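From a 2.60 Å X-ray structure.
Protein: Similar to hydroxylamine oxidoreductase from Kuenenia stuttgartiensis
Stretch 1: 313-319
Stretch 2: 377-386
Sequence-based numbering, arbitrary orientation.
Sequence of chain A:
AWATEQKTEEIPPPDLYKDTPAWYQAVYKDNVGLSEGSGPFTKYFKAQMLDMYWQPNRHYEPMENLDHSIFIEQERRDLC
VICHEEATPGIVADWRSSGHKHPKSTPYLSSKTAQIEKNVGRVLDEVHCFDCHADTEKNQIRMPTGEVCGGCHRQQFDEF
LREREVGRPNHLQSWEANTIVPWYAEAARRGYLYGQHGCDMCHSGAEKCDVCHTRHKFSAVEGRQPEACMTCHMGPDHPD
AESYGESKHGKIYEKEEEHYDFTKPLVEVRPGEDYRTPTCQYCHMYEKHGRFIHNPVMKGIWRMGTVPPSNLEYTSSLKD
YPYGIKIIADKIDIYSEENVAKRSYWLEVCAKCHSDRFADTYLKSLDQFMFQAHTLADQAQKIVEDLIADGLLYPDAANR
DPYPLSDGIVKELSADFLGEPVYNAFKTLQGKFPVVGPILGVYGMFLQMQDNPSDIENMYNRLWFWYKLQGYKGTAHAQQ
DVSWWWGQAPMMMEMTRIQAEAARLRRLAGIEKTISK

Stretch 1, residues 313-319: EYTSSLK
Stretch 2 377-386: ADQAQKIVED

The contact is built around the carboxylate of Asp378, which receives the backbone of a loop running beside a helix. Thr315 N donates to Asp378 OD2 at 2.9 Å with an N-H...acceptor angle of 171°, and Ser316 N donates to Asp378 OD1 at 2.9 Å and 164°. Two successive amides thus address the two oxygens of one carboxylate. Ser316 OG adds a short hydrogen bond, 2.6 Å to Asp378 OD1, so that oxygen accepts from both the amide and the hydroxyl of the same residue. Thr315 OG1 lies 3.2 Å from Asp378 OD2. In this arrangement Thr315 (chi1 69°) and Ser316 (66°) are both p, and Asp378 is t in chi1 (167°) with chi2 at 64°.

Two helical turns further on, Glu385 repeats the theme: Ser317 N donates to Glu385 OE2 at 2.9 Å and 150°. Glu385 is extended from an m chi1 (-69°, chi2 179°, chi3 168°). The modelled 2.3 Å between Ser317 OG and Glu385 OE1 is a clash and carries no weight as an interaction. Gln381, between the two acids, has chi1 -170° and chi2 172°; its NE2 makes a weak bond to Ser317 OG (3.4 Å, 129°), and within the helix NE2 reaches Glu385 OE1 at 2.9 Å, although both Ser317 OG and Glu385 OE1 are less surely placed because of the clash.

The backbone geometry is as follows. Residues 377-386 are helical throughout, phi/psi near -67/-37, with i to i+4 bonds such as Lys382 N to Asp378 O (3.0 Å). Stretch 1 is extended at Tyr314 (-98/152), turns at Thr315 (-100/-27), passes through Ser316 (-83/-169) and enters a 3-10 segment at Ser317 (-69/-1), where Lys319 N bonds Ser316 O at 3.3 Å. The nearest CA pair is Ser316 CA and Lys382 CA, 4.4 Å apart. The CA-to-CB bonds of Ser316, Asp378, Gln381 and Glu385 point toward the opposing stretch.

Packing surrounds these polar contacts; the whole interface buries 446 Å², both sides summed. Ser316 CB sits 3.6 Å from Lys382 N, close against the helix backbone. Lys382 CD lies 3.3 Å from Thr315 O, while its NZ forms a salt bridge with Asp386 OD2 (2.7 Å) within the helix. Leu318 (m, t) starts sideways but its end comes nearer: CG is 3.6 Å from Gln381 OE1, and CD1 4.1 Å from Asp378 CB. Tyr314 (chi1 -56°, chi2 -86°) presents its ring edge to Asp378 CB, and its own CB lies 3.4 Å from Asp378 OD1.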

# COMPACT_ATOMS: atom_id res chain seq x y z
N GLU A 313 -3.08 -64.85 -24.40
CA GLU A 313 -3.25 -65.89 -25.40
C GLU A 313 -4.47 -65.54 -26.24
O GLU A 313 -5.60 -65.52 -25.73
CB GLU A 313 -3.41 -67.26 -24.75
CG GLU A 313 -3.56 -68.42 -25.72
CD GLU A 313 -2.27 -69.17 -25.94
OE1 GLU A 313 -1.19 -68.58 -25.73
OE2 GLU A 313 -2.34 -70.36 -26.33
N TYR A 314 -4.26 -65.27 -27.52
CA TYR A 314 -5.31 -64.77 -28.40
C TYR A 314 -5.92 -65.89 -29.22
O TYR A 314 -5.27 -66.89 -29.52
CB TYR A 314 -4.76 -63.68 -29.33
CG TYR A 314 -4.10 -62.54 -28.58
CD1 TYR A 314 -4.85 -61.47 -28.11
CD2 TYR A 314 -2.74 -62.55 -28.34
CE1 TYR A 314 -4.25 -60.43 -27.43
CE2 TYR A 314 -2.13 -61.51 -27.65
CZ TYR A 314 -2.89 -60.46 -27.20
OH TYR A 314 -2.28 -59.43 -26.52
N THR A 315 -7.19 -65.71 -29.59
CA THR A 315 -7.91 -66.67 -30.41
C THR A 315 -7.98 -66.27 -31.87
O THR A 315 -8.09 -67.14 -32.74
CB THR A 315 -9.33 -66.87 -29.87
OG1 THR A 315 -10.10 -65.67 -30.09
CG2 THR A 315 -9.30 -67.16 -28.38
N SER A 316 -7.93 -64.97 -32.16
CA SER A 316 -7.90 -64.49 -33.54
C SER A 316 -6.47 -64.56 -34.06
O SER A 316 -5.58 -65.14 -33.43
CB SER A 316 -8.48 -63.08 -33.62
OG SER A 316 -7.66 -62.15 -32.93
N SER A 317 -6.22 -63.95 -35.22
CA SER A 317 -4.86 -63.92 -35.76
C SER A 317 -3.91 -63.04 -34.96
O SER A 317 -2.73 -62.96 -35.31
CB SER A 317 -4.89 -63.46 -37.22
OG SER A 317 -5.65 -62.27 -37.37
N LEU A 318 -4.40 -62.39 -33.89
CA LEU A 318 -3.51 -61.67 -32.99
C LEU A 318 -2.48 -62.58 -32.34
O LEU A 318 -1.44 -62.10 -31.87
CB LEU A 318 -4.32 -60.96 -31.91
CG LEU A 318 -5.17 -59.80 -32.40
CD1 LEU A 318 -5.91 -59.12 -31.25
CD2 LEU A 318 -4.29 -58.81 -33.13
N LYS A 319 -2.75 -63.89 -32.30
CA LYS A 319 -1.76 -64.85 -31.81
C LYS A 319 -0.52 -64.88 -32.70
O LYS A 319 0.51 -65.40 -32.27
CB LYS A 319 -2.38 -66.24 -31.72
CG LYS A 319 -2.90 -66.78 -33.04
CD LYS A 319 -3.78 -68.01 -32.83
CE LYS A 319 -4.48 -68.43 -34.11
NZ LYS A 319 -3.53 -68.94 -35.14
N ALA A 377 -11.34 -57.24 -27.30
CA ALA A 377 -11.10 -56.92 -28.70
C ALA A 377 -10.70 -58.16 -29.49
O ALA A 377 -11.11 -58.32 -30.65
CB ALA A 377 -10.02 -55.85 -28.81
N ASP A 378 -9.92 -59.06 -28.89
CA ASP A 378 -9.53 -60.29 -29.57
C ASP A 378 -10.74 -61.17 -29.85
O ASP A 378 -10.83 -61.79 -30.92
CB ASP A 378 -8.50 -61.04 -28.74
CG ASP A 378 -8.29 -62.46 -29.22
OD1 ASP A 378 -7.83 -62.65 -30.36
OD2 ASP A 378 -8.59 -63.40 -28.45
N GLN A 379 -11.69 -61.24 -28.91
CA GLN A 379 -12.89 -62.04 -29.13
C GLN A 379 -13.72 -61.47 -30.28
O GLN A 379 -14.31 -62.23 -31.06
CB GLN A 379 -13.71 -62.10 -27.85
CG GLN A 379 -13.05 -62.89 -26.73
CD GLN A 379 -13.64 -62.60 -25.37
OE1 GLN A 379 -14.25 -61.55 -25.15
NE2 GLN A 379 -13.46 -63.53 -24.43
N ALA A 380 -13.78 -60.14 -30.39
CA ALA A 380 -14.51 -59.53 -31.50
C ALA A 380 -13.80 -59.78 -32.82
O ALA A 380 -14.45 -59.99 -33.85
CB ALA A 380 -14.68 -58.03 -31.25
N GLN A 381 -12.46 -59.75 -32.82
CA GLN A 381 -11.72 -60.01 -34.05
C GLN A 381 -11.87 -61.45 -34.51
O GLN A 381 -11.84 -61.73 -35.71
CB GLN A 381 -10.25 -59.65 -33.86
CG GLN A 381 -9.43 -59.66 -35.15
CD GLN A 381 -8.03 -59.13 -34.96
OE1 GLN A 381 -7.81 -58.15 -34.24
NE2 GLN A 381 -7.06 -59.77 -35.60
N LYS A 382 -12.04 -62.38 -33.56
CA LYS A 382 -12.27 -63.78 -33.93
C LYS A 382 -13.58 -63.93 -34.70
O LYS A 382 -13.66 -64.69 -35.67
CB LYS A 382 -12.29 -64.65 -32.68
CG LYS A 382 -12.42 -66.15 -32.95
CD LYS A 382 -11.18 -66.69 -33.66
CE LYS A 382 -11.17 -68.21 -33.69
NZ LYS A 382 -12.30 -68.77 -34.49
N ILE A 383 -14.62 -63.20 -34.28
CA ILE A 383 -15.91 -63.28 -34.95
C ILE A 383 -15.81 -62.76 -36.38
O ILE A 383 -16.33 -63.37 -37.32
CB ILE A 383 -16.97 -62.50 -34.15
CG1 ILE A 383 -17.21 -63.18 -32.79
CG2 ILE A 383 -18.26 -62.38 -34.94
CD1 ILE A 383 -18.02 -62.34 -31.83
N VAL A 384 -15.11 -61.63 -36.56
CA VAL A 384 -14.98 -61.05 -37.90
C VAL A 384 -14.17 -61.96 -38.81
O VAL A 384 -14.50 -62.14 -39.98
CB VAL A 384 -14.36 -59.64 -37.80
CG1 VAL A 384 -14.22 -59.03 -39.19
CG2 VAL A 384 -15.20 -58.75 -36.90
N GLU A 385 -13.09 -62.54 -38.28
CA GLU A 385 -12.22 -63.37 -39.11
C GLU A 385 -12.86 -64.70 -39.46
O GLU A 385 -12.59 -65.26 -40.53
CB GLU A 385 -10.88 -63.58 -38.42
CG GLU A 385 -10.03 -62.32 -38.33
CD GLU A 385 -8.71 -62.55 -37.62
OE1 GLU A 385 -7.84 -61.66 -37.67
OE2 GLU A 385 -8.55 -63.63 -37.00
N ASP A 386 -13.71 -65.24 -38.58
CA ASP A 386 -14.42 -66.48 -38.91
C ASP A 386 -15.38 -66.27 -40.07
O ASP A 386 -15.53 -67.14 -40.93
CB ASP A 386 -15.16 -67.01 -37.69
CG ASP A 386 -14.22 -67.57 -36.64
OD1 ASP A 386 -12.99 -67.56 -36.87
OD2 ASP A 386 -14.71 -68.03 -35.58